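Lmo0135 protein (Listeria monocytogenes EGD-e, PDB 5ISU) is an extracellular substrate-binding protein of an ABC transporter, of the family that includes OppA and DppA, and probably takes part in peptide uptake. Local coordinates at residues D95-F98 with T99-I103; F144-T147 with I148-F152; P236-R239 with N240-E243; T485-P488 with V489-F492. One frame throughout, in Å; residues are numbered along the deposited sequence.

Contact 1: residues D95-F98 with T99-I103; sequences DVVF and TVNSI
Phe98 and Ser102 meet one helical turn apart. The Ser102 CB lies over one face of the Phe98 ring, offset toward the rim, with the ring's CZ nearest at 4.3 Å. The ring is placed there by a first torsion that sets CG opposite the backbone N (chi1 166°). One residue earlier along each turn, Val97 and Asn101 run side by side and point the same way. The Val97 CG1 rests against the Asn101 OD1 at 3.4 Å, a methyl beside an amide oxygen.

The polar contact is on another side. Thr99 turns OG1 back along the helix, opposite its own carbonyl carbon (chi1 -55°), and donates to the Asp95 O, four residues back, at 2.8 Å. The Thr99 N donates to the same Asp95 O, also at 2.8 Å. The two donors come from opposite faces of the carbonyl plane. The Ser102 OG reaches back only three residues and donates to the Thr99 O at 2.7 Å, from the same face as the Ile103 N.

This is the middle of helix 93-104. Val97 and Val100 pack on strand 121-129, and Phe98 on helix 156-159. The Asp95 carboxylate bonds to the backbone N of Lys156 and Thr92 and to the Trp85 NE1.

Both hydroxyls also have partners outside the helix, Thr99 OG1 at the Ile154 N and Ser102 OG at the Asn34 ND2. Each hydroxyl is thus gripped twice, so two buried polar groups are satisfied and their rotation is fixed, while the helix is tied to neighbouring loops.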
loop_
_atom_site.group_PDB
_atom_site.type_symbol
_atom_site.label_atom_id
_atom_site.label_comp_id
_atom_site.label_asym_id
_atom_site.label_seq_id
_atom_site.Cartn_x
_atom_site.Cartn_y
_atom_site.Cartn_z
ATOM N N ASP A 95 14.070 3.979 -22.714
ATOM C CA ASP A 95 13.168 3.044 -22.042
ATOM C C ASP A 95 12.236 3.816 -21.090
ATOM O O ASP A 95 11.036 3.535 -21.009
ATOM C CB ASP A 95 13.963 1.997 -21.271
ATOM C CG ASP A 95 14.736 1.074 -22.179
ATOM O OD1 ASP A 95 14.093 0.404 -23.021
ATOM O OD2 ASP A 95 15.980 0.984 -22.013
ATOM N N VAL A 96 12.791 4.801 -20.389
ATOM C CA VAL A 96 12.000 5.631 -19.484
ATOM C C VAL A 96 10.952 6.385 -20.289
ATOM O O VAL A 96 9.786 6.363 -19.943
ATOM C CB VAL A 96 12.880 6.621 -18.696
ATOM C CG1 VAL A 96 12.021 7.500 -17.791
ATOM C CG2 VAL A 96 13.932 5.861 -17.878
ATOM N N VAL A 97 11.378 7.027 -21.377
ATOM C CA VAL A 97 10.471 7.772 -22.257
ATOM C C VAL A 97 9.383 6.862 -22.798
ATOM O O VAL A 97 8.197 7.233 -22.799
ATOM C CB VAL A 97 11.218 8.402 -23.451
ATOM C CG1 VAL A 97 10.243 9.048 -24.442
ATOM C CG2 VAL A 97 12.231 9.430 -22.973
ATOM N N PHE A 98 9.792 5.689 -23.278
ATOM C CA PHE A 98 8.841 4.732 -23.815
ATOM C C PHE A 98 7.847 4.284 -22.750
ATOM O O PHE A 98 6.657 4.146 -23.031
ATOM C CB PHE A 98 9.544 3.502 -24.425
ATOM C CG PHE A 98 8.609 2.359 -24.683
ATOM C CD1 PHE A 98 7.829 2.334 -25.823
ATOM C CD2 PHE A 98 8.470 1.340 -23.754
ATOM C CE1 PHE A 98 6.943 1.302 -26.049
ATOM C CE2 PHE A 98 7.580 0.302 -23.964
ATOM C CZ PHE A 98 6.813 0.283 -25.115
ATOM N N THR A 99 8.325 4.056 -21.536
ATOM C CA THR A 99 7.421 3.601 -20.473
ATOM C C THR A 99 6.334 4.642 -20.166
ATOM O O THR A 99 5.153 4.294 -20.070
ATOM C CB THR A 99 8.155 3.214 -19.176
ATOM O OG1 THR A 99 9.160 2.217 -19.451
ATOM C CG2 THR A 99 7.161 2.643 -18.179
ATOM N N VAL A 100 6.728 5.908 -20.058
ATOM C CA VAL A 100 5.775 6.979 -19.767
ATOM C C VAL A 100 4.763 7.126 -20.901
ATOM O O VAL A 100 3.570 7.275 -20.641
ATOM C CB VAL A 100 6.471 8.334 -19.517
ATOM C CG1 VAL A 100 5.449 9.484 -19.413
ATOM C CG2 VAL A 100 7.329 8.267 -18.279
ATOM N N ASN A 101 5.237 7.074 -22.145
ATOM C CA ASN A 101 4.333 7.179 -23.311
ATOM C C ASN A 101 3.394 5.977 -23.375
ATOM O O ASN A 101 2.237 6.119 -23.789
ATOM C CB ASN A 101 5.113 7.335 -24.626
ATOM C CG ASN A 101 5.860 8.668 -24.720
ATOM O OD1 ASN A 101 6.932 8.747 -25.322
ATOM N ND2 ASN A 101 5.307 9.708 -24.123
ATOM N N SER A 102 3.869 4.807 -22.944
ATOM C CA SER A 102 3.018 3.611 -22.954
ATOM C C SER A 102 1.942 3.704 -21.840
ATOM O O SER A 102 0.859 3.144 -21.981
ATOM C CB SER A 102 3.838 2.314 -22.855
ATOM O OG SER A 102 4.386 2.144 -21.555
ATOM N N ILE A 103 2.231 4.431 -20.760
ATOM C CA ILE A 103 1.241 4.646 -19.677
ATOM C C ILE A 103 0.245 5.738 -20.088
ATOM O O ILE A 103 -0.959 5.650 -19.786
ATOM C CB ILE A 103 1.918 5.044 -18.343
ATOM C CG1 ILE A 103 2.697 3.858 -17.763
ATOM C CG2 ILE A 103 0.882 5.487 -17.309
ATOM C CD1 ILE A 103 3.485 4.190 -16.511
#

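Contact 2: residues F144-T147 with I148-F152; sequences FENT and IKTFF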
loop_
_atom_site.group_PDB
_atom_site.type_symbol
_atom_site.label_atom_id
_atom_site.label_comp_id
_atom_site.label_asym_id
_atom_site.label_seq_id
_atom_site.Cartn_x
_atom_site.Cartn_y
_atom_site.Cartn_z
ATOM N N PHE A 144 4.294 14.942 -8.048
ATOM C CA PHE A 144 4.948 14.248 -9.158
ATOM C C PHE A 144 6.332 13.715 -8.757
ATOM O O PHE A 144 6.812 12.761 -9.351
ATOM C CB PHE A 144 5.013 15.124 -10.391
ATOM C CG PHE A 144 5.538 14.418 -11.589
ATOM C CD1 PHE A 144 4.775 13.432 -12.203
ATOM C CD2 PHE A 144 6.769 14.761 -12.136
ATOM C CE1 PHE A 144 5.236 12.777 -13.331
ATOM C CE2 PHE A 144 7.238 14.111 -13.267
ATOM C CZ PHE A 144 6.474 13.115 -13.863
ATOM N N GLU A 145 6.963 14.325 -7.752
ATOM C CA GLU A 145 8.224 13.796 -7.238
ATOM C C GLU A 145 8.024 12.359 -6.740
ATOM O O GLU A 145 8.872 11.499 -6.968
ATOM C CB GLU A 145 8.773 14.653 -6.102
ATOM C CG GLU A 145 10.052 14.087 -5.466
ATOM C CD GLU A 145 10.749 15.046 -4.503
ATOM O OE1 GLU A 145 10.168 16.106 -4.133
ATOM O OE2 GLU A 145 11.899 14.729 -4.121
ATOM N N ASN A 146 6.901 12.112 -6.067
ATOM C CA ASN A 146 6.577 10.783 -5.561
ATOM C C ASN A 146 6.349 9.785 -6.706
ATOM O O ASN A 146 6.776 8.617 -6.625
ATOM C CB ASN A 146 5.335 10.838 -4.694
ATOM C CG ASN A 146 4.966 9.486 -4.119
ATOM O OD1 ASN A 146 5.701 8.915 -3.318
ATOM N ND2 ASN A 146 3.817 8.973 -4.522
ATOM N N THR A 147 5.657 10.230 -7.752
ATOM C CA THR A 147 5.417 9.393 -8.921
ATOM C C THR A 147 6.770 8.965 -9.536
ATOM O O THR A 147 6.935 7.823 -9.943
ATOM C CB THR A 147 4.566 10.146 -9.965
ATOM O OG1 THR A 147 3.328 10.549 -9.369
ATOM C CG2 THR A 147 4.281 9.279 -11.136
ATOM N N ILE A 148 7.734 9.880 -9.596
ATOM C CA ILE A 148 9.064 9.535 -10.102
ATOM C C ILE A 148 9.756 8.503 -9.185
ATOM O O ILE A 148 10.462 7.626 -9.671
ATOM C CB ILE A 148 9.963 10.787 -10.260
ATOM C CG1 ILE A 148 9.472 11.642 -11.425
ATOM C CG2 ILE A 148 11.415 10.408 -10.539
ATOM C CD1 ILE A 148 10.232 12.947 -11.571
ATOM N N LYS A 149 9.546 8.628 -7.870
ATOM C CA LYS A 149 10.140 7.715 -6.870
ATOM C C LYS A 149 9.466 6.341 -6.757
ATOM O O LYS A 149 9.924 5.517 -5.978
ATOM C CB LYS A 149 10.105 8.340 -5.478
ATOM C CG LYS A 149 10.764 9.685 -5.333
ATOM C CD LYS A 149 12.253 9.658 -5.519
ATOM C CE LYS A 149 12.821 10.992 -5.066
ATOM N NZ LYS A 149 14.297 11.007 -5.193
ATOM N N THR A 150 8.371 6.118 -7.483
ATOM C CA THR A 150 7.653 4.830 -7.486
ATOM C C THR A 150 7.544 4.291 -8.926
ATOM O O THR A 150 6.620 3.547 -9.253
ATOM C CB THR A 150 6.228 4.970 -6.858
ATOM O OG1 THR A 150 5.461 5.968 -7.569
ATOM C CG2 THR A 150 6.308 5.364 -5.379
ATOM N N PHE A 151 8.551 4.605 -9.748
ATOM C CA PHE A 151 8.561 4.282 -11.160
ATOM C C PHE A 151 9.547 3.173 -11.575
ATOM O O PHE A 151 10.771 3.290 -11.359
ATOM C CB PHE A 151 8.918 5.561 -11.921
ATOM C CG PHE A 151 8.672 5.478 -13.390
ATOM C CD1 PHE A 151 7.441 5.822 -13.905
ATOM C CD2 PHE A 151 9.662 5.063 -14.256
ATOM C CE1 PHE A 151 7.187 5.742 -15.264
ATOM C CE2 PHE A 151 9.423 4.990 -15.614
ATOM C CZ PHE A 151 8.178 5.338 -16.120
ATOM N N PHE A 152 9.003 2.135 -12.216
ATOM C CA PHE A 152 9.778 0.989 -12.729
ATOM C C PHE A 152 9.701 1.021 -14.258
ATOM O O PHE A 152 8.618 0.878 -14.806
ATOM C CB PHE A 152 9.184 -0.350 -12.246
ATOM C CG PHE A 152 9.242 -0.567 -10.752
ATOM C CD1 PHE A 152 8.327 0.040 -9.910
ATOM C CD2 PHE A 152 10.179 -1.440 -10.194
ATOM C CE1 PHE A 152 8.365 -0.185 -8.530
ATOM C CE2 PHE A 152 10.235 -1.662 -8.825
ATOM C CZ PHE A 152 9.320 -1.036 -7.989
#
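Ile148 reaches back to Phe144 across the last turn of helix 144-148, a short alpha helix of the solute-binding fold that then gives way to loop. Of the residues here, Ile148 buries the most surface. Its CG1 stands opposite the carbonyl carbon (chi1 -71°), which directs the chain toward the Phe144 ring. The Ile148 CD1 approaches the Phe144 CE2 to 3.6 Å. The Ile148 CG1 makes an off-centre CH-pi contact, 4.3 Å from the centroid of the Phe144 ring. The Ile148 N donates to the Phe144 O. Tyr75 and Phe135 meet the same ring edge-to-face. Ile148 also touches Leu66, Tyr75 and Val77, in an apolar cluster with Phe144.

Thr147 takes part mainly through its backbone. The Thr147 O receives a weak bond from the Thr150 N at 3.3 Å. The same oxygen lies at the edge of the Phe151 ring.

Glu145 lines up beside Lys149, both pointing the same way. The Lys149 CG lies 3.1 Å from the Glu145 O. The lysine chain bends at chi2 (-67°), and CE then runs beside the Glu145 carboxylate. The charged ends, Glu145 OE2 and Lys149 NZ, remain 4.6 Å apart, too far for a salt bridge. The ammonium has its own partners, a cation-pi contact with Phe53 and a weak bond to the Gly58 O.

The Thr150 OG1 donates to the Asn146 O at 3.1 Å.

Contact 3: residues P236-R239 with N240-E243; sequences PSDR and NKVE
Asp238 and Lys241 form a salt bridge three residues apart. The Lys241 NZ donates to the Asp238 OD1 at 2.8 Å, meeting that oxygen nearly along its C-O bond. Lys241 is extended beyond CG, so its whole chain runs back past Asp238, and CD and CE also pass close to OD1. Water 2 takes a second bond from the Lys241 NZ, at 2.7 Å, and joins it to the Ser237 OG.

Arg239 and Glu243 make the second salt bridge, one full turn apart. It pairs the Arg239 NH1 with the Glu243 OE1 at 2.9 Å, and the same NH1 is also 2.9 Å from the Glu243 OE2. One nitrogen thus faces both carboxylate oxygens. The two chains run side by side, and the guanidinium and carboxylate planes are turned by only 22°. Arg239 bends at chi2 (-88°) and chi3, which brings NH1 to the Glu243 carboxylate. NH2 makes another salt bridge, to Glu297, so the guanidinium has two carboxylate partners.

The Asp238 O accepts from the Val242 N at 3.1 Å and weakly from the Lys241 N. The Arg239 O accepts from the Glu243 N. Water 1 donates to the Pro236 O and accepts from the Asn240 N at 2.8 Å.

Outward, Val242 rests one methyl, CG2, 3.7 Å from the Arg239 O. Val242 and Arg239 both pack on Ile250 of strand 248-263, and Asp238 touches Asn221 of helix 217-225. The whole is the lead-in and first turn of helix 239-245, preceded by a turn in which the Arg239 N bonds to the Pro236 O, with i to i+3 and i to i+4 ion pairs.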
loop_
_atom_site.group_PDB
_atom_site.type_symbol
_atom_site.label_atom_id
_atom_site.label_comp_id
_atom_site.label_asym_id
_atom_site.label_seq_id
_atom_site.Cartn_x
_atom_site.Cartn_y
_atom_site.Cartn_z
ATOM N N PRO A 236 -0.283 -12.462 12.881
ATOM C CA PRO A 236 0.020 -12.248 14.300
ATOM C C PRO A 236 -0.282 -13.443 15.226
ATOM O O PRO A 236 0.543 -13.780 16.083
ATOM C CB PRO A 236 -0.870 -11.062 14.653
ATOM C CG PRO A 236 -0.948 -10.276 13.393
ATOM C CD PRO A 236 -0.872 -11.260 12.263
ATOM N N SER A 237 -1.442 -14.073 15.023
ATOM C CA SER A 237 -1.882 -15.209 15.833
ATOM C C SER A 237 -0.990 -16.449 15.667
ATOM O O SER A 237 -0.991 -17.325 16.523
ATOM C CB SER A 237 -3.356 -15.556 15.522
ATOM O OG SER A 237 -3.545 -15.899 14.148
ATOM N N ASP A 238 -0.220 -16.515 14.582
ATOM C CA ASP A 238 0.674 -17.650 14.366
ATOM C C ASP A 238 2.118 -17.407 14.811
ATOM O O ASP A 238 2.914 -18.346 14.829
ATOM C CB ASP A 238 0.658 -18.061 12.886
ATOM C CG ASP A 238 -0.703 -18.611 12.435
ATOM O OD1 ASP A 238 -1.367 -19.326 13.231
ATOM O OD2 ASP A 238 -1.088 -18.359 11.266
ATOM N N ARG A 239 2.434 -16.184 15.231
ATOM C CA ARG A 239 3.818 -15.818 15.559
ATOM C C ARG A 239 4.478 -16.651 16.659
ATOM O O ARG A 239 5.625 -17.041 16.508
ATOM C CB ARG A 239 3.892 -14.320 15.833
ATOM C CG ARG A 239 5.270 -13.703 16.024
ATOM C CD ARG A 239 5.775 -13.748 17.455
ATOM N NE ARG A 239 6.495 -12.499 17.742
ATOM C CZ ARG A 239 7.807 -12.302 17.650
ATOM N NH1 ARG A 239 8.628 -13.277 17.314
ATOM N NH2 ARG A 239 8.311 -11.115 17.935
ATOM N N ASN A 240 3.773 -16.938 17.751
ATOM C CA ASN A 240 4.376 -17.775 18.795
ATOM C C ASN A 240 4.548 -19.246 18.345
ATOM O O ASN A 240 5.484 -19.908 18.786
ATOM C CB ASN A 240 3.596 -17.678 20.108
ATOM C CG ASN A 240 3.707 -16.297 20.762
ATOM O OD1 ASN A 240 4.614 -15.504 20.463
ATOM N ND2 ASN A 240 2.792 -16.013 21.677
ATOM N N LYS A 241 3.682 -19.722 17.442
ATOM C CA LYS A 241 3.750 -21.094 16.910
ATOM C C LYS A 241 5.013 -21.325 16.083
ATOM O O LYS A 241 5.761 -22.276 16.310
ATOM C CB LYS A 241 2.567 -21.394 15.972
ATOM C CG LYS A 241 1.195 -21.141 16.547
ATOM C CD LYS A 241 0.089 -21.333 15.513
ATOM C CE LYS A 241 -1.270 -20.964 16.102
ATOM N NZ LYS A 241 -2.405 -21.081 15.144
ATOM N N VAL A 242 5.246 -20.439 15.121
ATOM C CA VAL A 242 6.361 -20.609 14.201
ATOM C C VAL A 242 7.716 -20.289 14.827
ATOM O O VAL A 242 8.716 -20.908 14.456
ATOM C CB VAL A 242 6.163 -19.801 12.899
ATOM C CG1 VAL A 242 4.779 -20.074 12.316
ATOM C CG2 VAL A 242 6.356 -18.315 13.130
ATOM N N GLU A 243 7.747 -19.338 15.767
ATOM C CA GLU A 243 9.007 -18.945 16.407
ATOM C C GLU A 243 9.630 -20.094 17.229
ATOM O O GLU A 243 10.842 -20.268 17.218
ATOM C CB GLU A 243 8.824 -17.689 17.268
ATOM C CG GLU A 243 10.132 -17.099 17.783
ATOM C CD GLU A 243 9.955 -15.747 18.458
ATOM O OE1 GLU A 243 8.903 -15.526 19.113
ATOM O OE2 GLU A 243 10.873 -14.892 18.325
HETATM O O HOH W 1 1.640 -15.275 18.285
HETATM O O HOH W 2 -3.590 -18.659 15.021
#

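Contact 4: residues T485-P488 with V489-F492; sequences TPQP and VTMF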
loop_
_atom_site.group_PDB
_atom_site.type_symbol
_atom_site.label_atom_id
_atom_site.label_comp_id
_atom_site.label_asym_id
_atom_site.label_seq_id
_atom_site.Cartn_x
_atom_site.Cartn_y
_atom_site.Cartn_z
ATOM N N THR A 485 16.332 -4.772 3.600
ATOM C CA THR A 485 15.290 -3.828 4.015
ATOM C C THR A 485 13.865 -4.371 3.984
ATOM O O THR A 485 13.234 -4.408 2.922
ATOM C CB THR A 485 15.270 -2.507 3.173
ATOM O OG1 THR A 485 16.595 -2.091 2.838
ATOM C CG2 THR A 485 14.540 -1.385 3.940
ATOM N N PRO A 486 13.338 -4.773 5.150
ATOM C CA PRO A 486 11.935 -5.165 5.147
ATOM C C PRO A 486 11.086 -3.962 4.752
ATOM O O PRO A 486 11.412 -2.827 5.121
ATOM C CB PRO A 486 11.678 -5.558 6.593
ATOM C CG PRO A 486 13.024 -5.979 7.114
ATOM C CD PRO A 486 13.992 -5.052 6.440
ATOM N N GLN A 487 10.047 -4.161 3.960
ATOM C CA GLN A 487 9.227 -3.006 3.584
ATOM C C GLN A 487 7.816 -3.432 3.291
ATOM O O GLN A 487 7.568 -4.612 3.026
ATOM C CB GLN A 487 9.810 -2.287 2.363
ATOM C CG GLN A 487 9.596 -3.030 1.062
ATOM C CD GLN A 487 10.028 -2.254 -0.159
ATOM O OE1 GLN A 487 10.806 -1.326 -0.070
ATOM N NE2 GLN A 487 9.554 -2.682 -1.328
ATOM N N PRO A 488 6.882 -2.473 3.279
ATOM C CA PRO A 488 5.492 -2.814 3.014
ATOM C C PRO A 488 5.296 -3.599 1.722
ATOM O O PRO A 488 6.074 -3.437 0.773
ATOM C CB PRO A 488 4.826 -1.444 2.889
ATOM C CG PRO A 488 5.673 -0.557 3.734
ATOM C CD PRO A 488 7.063 -1.020 3.483
ATOM N N VAL A 489 4.288 -4.469 1.730
ATOM C CA VAL A 489 3.853 -5.286 0.591
ATOM C C VAL A 489 4.778 -6.414 0.088
ATOM O O VAL A 489 4.393 -7.577 0.107
ATOM C CB VAL A 489 3.479 -4.413 -0.657
ATOM C CG1 VAL A 489 2.855 -5.268 -1.757
ATOM C CG2 VAL A 489 2.515 -3.286 -0.288
ATOM N N THR A 490 5.964 -6.058 -0.390
ATOM C CA THR A 490 6.873 -7.000 -1.048
ATOM C C THR A 490 7.829 -7.771 -0.176
ATOM O O THR A 490 8.689 -8.464 -0.704
ATOM C CB THR A 490 7.747 -6.240 -2.044
ATOM O OG1 THR A 490 8.707 -5.444 -1.330
ATOM C CG2 THR A 490 6.871 -5.341 -2.944
ATOM N N MET A 491 7.679 -7.648 1.139
ATOM C CA MET A 491 8.551 -8.287 2.146
ATOM C C MET A 491 9.872 -7.573 2.212
ATOM O O MET A 491 10.172 -6.967 3.222
ATOM C CB MET A 491 8.763 -9.792 1.949
ATOM C CG MET A 491 7.488 -10.600 1.928
ATOM S SD MET A 491 7.886 -12.335 1.682
ATOM C CE MET A 491 6.260 -13.018 1.435
ATOM N N PHE A 492 10.665 -7.643 1.152
ATOM C CA PHE A 492 11.949 -6.963 1.137
ATOM C C PHE A 492 12.071 -6.053 -0.069
ATOM O O PHE A 492 11.384 -6.244 -1.092
ATOM C CB PHE A 492 13.107 -7.948 1.121
ATOM C CG PHE A 492 13.326 -8.669 2.420
ATOM C CD1 PHE A 492 13.942 -8.026 3.480
ATOM C CD2 PHE A 492 12.992 -9.998 2.559
ATOM C CE1 PHE A 492 14.183 -8.680 4.674
ATOM C CE2 PHE A 492 13.238 -10.663 3.744
ATOM C CZ PHE A 492 13.824 -9.998 4.809
HETATM O O HOH W 3 5.937 -6.863 3.472
#
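Gln487 binds Thr490 through its side chain and Met491 through its backbone. The Gln487 NE2 donates to the Thr490 OG1 at 2.9 Å, with the hydroxyl 21° out of the amide plane. The Thr490 OG1 in turn donates to the Phe492 O at 2.8 Å, from above the carbonyl plane. It thus accepts one bond and donates another, linking the Gln487 amide to the Phe492 carbonyl. Thr490 sets OG1 between its backbone N and carbonyl carbon (chi1 72°), where it can serve both partners. The Gln487 N donates to the Met491 O, also at 2.9 Å, and again from above the carbonyl plane.

Pro486 and Phe492 carry the apolar contact. The Pro486 CG touches the Phe492 CE1 at 3.8 Å. Close CA-H...O contacts accompany it, from the Pro486 CA to the Met491 O and from the Phe492 CA to the Thr485 O.

These residues form a small, weakly bonded beta hairpin, strands 486-487 and 491-492. Its reversal includes a classic gamma turn: Val489 has positive phi, and the Thr490 N bonds to the Pro488 O at 2.9 Å. Met491 repeats the conformation, with a weak bond from the Phe492 N to the Thr490 O. Water 3 donates to the Gln487 O and accepts a weak bond from the Met491 N, bridging the two arms.

Further out, Thr485 leaves the preceding helix with positive phi, and its OG1 binds the Arg493 NE. Pro486 and Phe492 both pack on Ile251 of strand 248-263. Gln487 and Thr490 touch Gln46 of helix 39-48.

In the fold
The four contacts follow one another along the chain. Contacts 1 and 2 are neighbours, with centres 13 Å apart. Phe151 joins them: its CZ lies 3.5 Å from the Thr99 CG2 and 3.7 Å from the Val100 CG2. Both pack against the antiparallel sheet of strands 63-68 to 117-118. Contact 3 lies on the opposite side of the chain's centre, its centre about 44 Å from that of contact 1. Contact 4, near the C-terminus, lies between, with centres about 18 Å from contact 2 and 19 Å from contact 3. Contacts 3 and 4 share strand 248-263 of the large mixed sheet. The hairpin thus packs on both strand 248-263 and helix 39-48, far apart in sequence.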